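Local atomic coordinates of SusD superfamily protein (PDB entry 3MYV), a protein that probably binds polysaccharide at the outer membrane of a gut Bacteroides, in the manner of SusD proteins. Residues 253-256 with 257-260; 317-320 with 321-324. One frame throughout, in Å; residues are numbered along the deposited sequence. Where two conformers were deposited one is given.

Interaction 1 of 2, residues 253-256 with 257-260; sequences ANSV and DDTP. With NA (sodium ion), chain C.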
ATOM      1  N   ALA A 253     -12.333  -5.801   3.445  1.00 16.42           N
ATOM      2  CA  ALA A 253     -13.361  -6.212   4.395  1.00 18.14           C
ATOM      3  C   ALA A 253     -13.013  -7.613   4.919  1.00 18.13           C
ATOM      4  O   ALA A 253     -12.866  -8.568   4.153  1.00 22.11           O
ATOM      5  CB  ALA A 253     -14.756  -6.213   3.753  1.00 16.52           C
ATOM      6  N   ASN A 254     -12.907  -7.717   6.228  1.00 15.36           N
ATOM      7  CA  ASN A 254     -12.597  -8.971   6.907  1.00 18.06           C
ATOM      8  C   ASN A 254     -13.712  -9.219   7.909  1.00 19.08           C
ATOM      9  O   ASN A 254     -14.473  -8.315   8.247  1.00 21.60           O
ATOM     10  CB  ASN A 254     -11.238  -8.815   7.602  1.00 15.94           C
ATOM     11  CG  ASN A 254     -10.655 -10.126   8.147  1.00 20.80           C
ATOM     12  OD1 ASN A 254     -11.234 -11.208   8.019  1.00 18.12           O
ATOM     13  ND2 ASN A 254      -9.486 -10.012   8.778  1.00 21.80           N
ATOM     14  N   SER A 255     -13.878 -10.458   8.333  1.00 21.72           N
ATOM     15  CA  SER A 255     -14.837 -10.746   9.395  1.00 22.84           C
ATOM     16  C   SER A 255     -14.313 -11.886  10.241  1.00 22.58           C
ATOM     17  O   SER A 255     -13.365 -12.560   9.837  1.00 21.72           O
ATOM     18  CB  SER A 255     -16.191 -11.121   8.800  1.00 26.33           C
ATOM     19  OG  SER A 255     -16.210 -12.492   8.467  1.00 25.59           O
ATOM     20  N   VAL A 256     -14.943 -12.137  11.384  1.00 23.64           N
ATOM     21  CA  VAL A 256     -14.476 -13.205  12.263  0.50 24.64           C
ATOM     22  C   VAL A 256     -14.606 -14.582  11.610  1.00 24.93           C
ATOM     23  O   VAL A 256     -13.783 -15.466  11.877  1.00 24.17           O
ATOM     24  CB  VAL A 256     -15.179 -13.196  13.642  0.50 26.22           C
ATOM     25  CG1 VAL A 256     -14.895 -11.891  14.378  0.50 25.88           C
ATOM     26  CG2 VAL A 256     -16.678 -13.434  13.505  0.50 26.80           C
ATOM     27  N   ASP A 257     -15.607 -14.746  10.734  1.00 24.74           N
ATOM     28  CA  ASP A 257     -15.910 -16.034  10.078  1.00 25.40           C
ATOM     29  C   ASP A 257     -15.184 -16.316   8.771  1.00 22.37           C
ATOM     30  O   ASP A 257     -15.337 -17.377   8.199  1.00 22.70           O
ATOM     31  CB  ASP A 257     -17.405 -16.129   9.794  1.00 27.22           C
ATOM     32  CG  ASP A 257     -18.232 -16.061  11.050  1.00 35.01           C
ATOM     33  OD1 ASP A 257     -17.736 -16.493  12.122  1.00 35.97           O
ATOM     34  OD2 ASP A 257     -19.369 -15.550  10.964  1.00 42.07           O
ATOM     35  N   ASP A 258     -14.402 -15.366   8.295  1.00 21.58           N
ATOM     36  CA  ASP A 258     -13.733 -15.510   7.017  1.00 20.85           C
ATOM     37  C   ASP A 258     -12.237 -15.578   7.193  1.00 21.01           C
ATOM     38  O   ASP A 258     -11.706 -15.000   8.126  1.00 20.75           O
ATOM     39  CB  ASP A 258     -14.024 -14.302   6.175  1.00 21.59           C
ATOM     40  CG  ASP A 258     -15.400 -14.325   5.586  1.00 31.26           C
ATOM     41  OD1 ASP A 258     -16.141 -15.320   5.810  1.00 38.25           O
ATOM     42  OD2 ASP A 258     -15.731 -13.325   4.930  1.00 32.83           O
ATOM     43  N   THR A 259     -11.551 -16.216   6.250  1.00 18.46           N
ATOM     44  CA  THR A 259     -10.109 -16.066   6.186  1.00 19.73           C
ATOM     45  C   THR A 259      -9.819 -14.676   5.615  1.00 19.35           C
ATOM     46  O   THR A 259     -10.676 -14.105   4.935  1.00 20.18           O
ATOM     47  CB  THR A 259      -9.468 -17.138   5.322  1.00 17.97           C
ATOM     48  OG1 THR A 259     -10.065 -17.127   4.007  1.00 21.02           O
ATOM     49  CG2 THR A 259      -9.656 -18.501   5.973  1.00 15.37           C
ATOM     50  N   PRO A 260      -8.652 -14.093   5.942  1.00 18.95           N
ATOM     51  CA  PRO A 260      -7.662 -14.588   6.889  1.00 17.61           C
ATOM     52  C   PRO A 260      -8.074 -14.328   8.346  1.00 16.44           C
ATOM     53  O   PRO A 260      -8.743 -13.328   8.641  1.00 17.00           O
ATOM     54  CB  PRO A 260      -6.394 -13.802   6.508  1.00 18.23           C
ATOM     55  CG  PRO A 260      -6.886 -12.537   5.934  1.00 19.96           C
ATOM     56  CD  PRO A 260      -8.280 -12.778   5.402  1.00 21.19           C
TER
HETATM   57 NA    NA C 502     -11.050 -12.998   9.524  1.00 19.09          NA
HETATM   58  O   HOH W   1     -11.294 -15.055  10.835  1.00 16.45           O

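Interaction 2 of 2, residues 317-320 with 321-324; sequences GTDL and KTAP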
ATOM      1  N   GLY A 317      -8.767  -4.678  18.400  1.00 17.68           N
ATOM      2  CA  GLY A 317      -9.959  -5.467  18.670  1.00 21.72           C
ATOM      3  C   GLY A 317     -10.692  -4.855  19.843  1.00 20.19           C
ATOM      4  O   GLY A 317     -10.350  -3.771  20.288  1.00 19.90           O
ATOM      5  N   THR A 318     -11.699  -5.559  20.342  1.00 22.23           N
ATOM      6  CA  THR A 318     -12.461  -5.109  21.511  1.00 23.00           C
ATOM      7  C   THR A 318     -11.797  -5.408  22.849  1.00 24.41           C
ATOM      8  O   THR A 318     -12.216  -4.856  23.857  1.00 24.11           O
ATOM      9  CB  THR A 318     -13.854  -5.734  21.514  1.00 24.14           C
ATOM     10  OG1 THR A 318     -13.723  -7.156  21.601  1.00 25.55           O
ATOM     11  CG2 THR A 318     -14.601  -5.377  20.225  1.00 24.93           C
ATOM     12  N   ASP A 319     -10.773  -6.271  22.867  1.00 22.99           N
ATOM     13  CA  ASP A 319     -10.044  -6.630  24.089  1.00 23.76           C
ATOM     14  C   ASP A 319      -8.527  -6.508  23.887  1.00 24.01           C
ATOM     15  O   ASP A 319      -7.967  -7.156  22.971  1.00 19.87           O
ATOM     16  CB  ASP A 319     -10.409  -8.075  24.488  1.00 25.57           C
ATOM     17  CG  ASP A 319      -9.746  -8.526  25.816  1.00 33.36           C
ATOM     18  OD1 ASP A 319      -9.572  -7.679  26.715  1.00 44.33           O
ATOM     19  OD2 ASP A 319      -9.418  -9.737  25.981  1.00 36.72           O
ATOM     20  N   LEU A 320      -7.854  -5.685  24.712  1.00 22.45           N
ATOM     21  CA  LEU A 320      -6.385  -5.478  24.569  1.00 22.43           C
ATOM     22  C   LEU A 320      -5.629  -6.795  24.445  1.00 20.97           C
ATOM     23  O   LEU A 320      -4.738  -6.932  23.580  1.00 22.32           O
ATOM     24  CB  LEU A 320      -5.781  -4.662  25.743  1.00 25.45           C
ATOM     25  CG  LEU A 320      -4.221  -4.535  25.822  1.00 23.73           C
ATOM     26  CD1 LEU A 320      -3.593  -3.769  24.638  1.00 27.03           C
ATOM     27  CD2 LEU A 320      -3.745  -3.901  27.159  1.00 27.92           C
ATOM     28  N   LYS A 321      -5.969  -7.766  25.297  1.00 19.71           N
ATOM     29  CA  LYS A 321      -5.161  -8.994  25.385  1.00 19.50           C
ATOM     30  C   LYS A 321      -5.707 -10.225  24.641  1.00 19.02           C
ATOM     31  O   LYS A 321      -5.278 -11.365  24.897  1.00 17.10           O
ATOM     32  CB  LYS A 321      -4.794  -9.289  26.837  1.00 21.65           C
ATOM     33  CG  LYS A 321      -4.154  -8.039  27.526  1.00 22.45           C
ATOM     34  CD  LYS A 321      -3.192  -8.396  28.651  1.00 27.33           C
ATOM     35  CE  LYS A 321      -2.644  -7.131  29.371  1.00 28.12           C
ATOM     36  NZ  LYS A 321      -1.688  -7.513  30.461  1.00 24.37           N
ATOM     37  N   THR A 322      -6.606  -9.976  23.687  1.00 17.26           N
ATOM     38  CA  THR A 322      -7.025 -10.968  22.709  1.00 15.56           C
ATOM     39  C   THR A 322      -6.731 -10.417  21.314  1.00 15.47           C
ATOM     40  O   THR A 322      -7.186  -9.332  20.979  1.00 16.27           O
ATOM     41  CB  THR A 322      -8.536 -11.278  22.856  1.00 17.50           C
ATOM     42  OG1 THR A 322      -8.773 -11.731  24.183  1.00 18.07           O
ATOM     43  CG2 THR A 322      -8.991 -12.347  21.862  1.00 15.64           C
ATOM     44  N   ALA A 323      -5.942 -11.138  20.522  1.00 15.07           N
ATOM     45  CA  ALA A 323      -5.609 -10.710  19.165  1.00 15.03           C
ATOM     46  C   ALA A 323      -6.832 -10.888  18.289  1.00 16.16           C
ATOM     47  O   ALA A 323      -7.472 -11.924  18.352  1.00 12.97           O
ATOM     48  CB  ALA A 323      -4.429 -11.485  18.599  1.00 16.35           C
ATOM     49  N   PRO A 324      -7.156  -9.881  17.475  1.00 16.40           N
ATOM     50  CA  PRO A 324      -8.354  -9.924  16.633  1.00 17.51           C
ATOM     51  C   PRO A 324      -8.206 -10.762  15.343  1.00 14.57           C
ATOM     52  O   PRO A 324      -7.164 -10.752  14.689  1.00 14.81           O
ATOM     53  CB  PRO A 324      -8.557  -8.443  16.284  1.00 17.18           C
ATOM     54  CG  PRO A 324      -7.174  -7.926  16.176  1.00 19.94           C
ATOM     55  CD  PRO A 324      -6.379  -8.646  17.242  1.00 18.90           C
TER
HETATM   56  O   HOH W   2      -9.578  -8.117  20.799  1.00 21.13           O
HETATM   57  O   HOH W   3      -7.426  -7.807  28.123  1.00 38.55           O
HETATM   58  O   HOH W   4      -5.433  -7.069  21.250  1.00 21.76           O

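Interaction 1 of 2, residues 253-256 with 257-260
Between Ser255 and Asp258 the backbone reverses in a type I beta turn, closed by a long, weak hydrogen bond of 3.4 Å from Asp258 N to Ser255 O. The turn is flanked by residues that fold back round a sodium ion, so that carbonyls from both of its ends face the metal. Ser255 O and Asp258 O, the two ends of the turn, bind it at 2.4 and 2.5 Å respectively, and Pro260 O, which follows a cis peptide bond, adds a third main-chain ligand. Asn254 supplies the one side-chain ligand of the segment: with CG anti to the backbone N (chi1 -170°), OD1 swings in to 2.3 Å from the sodium and also accepts a weak bond from Ser255 N, while ND2 is held by Cys327 O and makes a weak bond to Pro260 O. The amide is thereby fixed in rotation. These three carbonyls and the amide oxygen, with Leu325 O and a water, form a six-ligand shell of neutral oxygens in the loop that links strand 248-252 to helix 265-268. That water also donates to Val256 O at 2.7 Å, tying the turn's second residue to the coordination shell. Within the turn, Ser255 OG accepts a weak bond from Asp257 N (3.3 Å) and lies 3.5 Å from Asp258 CG.

Interaction 2 of 2, residues 317-320 with 321-324
Asp319 and Thr322 face each other across a type I beta turn that begins at one and ends at the other, with Thr322 N donating to Asp319 O at 3.2 Å. A second bond, between side chains, spans the same two residues. Followed outward, the Asp319 side chain starts at CB, which lies 4.1 Å from Thr322 CB. CG stands anti to the backbone N (chi1 -177°), which carries the carboxylate over the turn. There the two oxygens part: OD2 accepts a hydrogen bond from Thr322 OG1 at 2.8 Å, on its anti side and 18° out of the carboxylate plane, whereas OD1 accepts a hydrogen bond from a water at 2.6 Å. The same water receives Lys321 N, so the carboxylate reaches the turn's third residue through solvent as well as its fourth directly. The side chains of Asp319 and Thr322 cross at about a right angle, a hydroxyl meeting a carboxylate oxygen. At the two central residues of the turn, Lys321 extends beyond CG and passes Leu320, its CE 4.1 Å from Leu320 CD2. Another water bridges Asp319 N to Thr322 O, and Pro324 CB packs on Gly317 CA at 4.1 Å, where the chain on either side of the turn comes back together. Leu320 also rests on Tyr313, and Lys321 on Tyr272. The whole turn is a surface excursion of the loop between strand 307-312 and strand 329-333, with its returning arm, at Ala323 and Pro324, laid against Asn270 in the loop that follows helix 265-268.

Interactions 1 and 2 both centre on a type I turn in a surface loop, and they lie on the same side of the chain's centre with their own centres 15 Å apart. Their nearest atoms remain about 6 Å from each other, so the two do not touch directly. The sodium ion is what relates them: 253-260 supplies four of its protein ligands, and the fifth, Leu325 O, comes immediately after Pro324, the last residue of interaction 2, whose side chain is about 9 Å from the metal. The ion thus joins the loop after strand 248-252 to the one leading into strand 329-333.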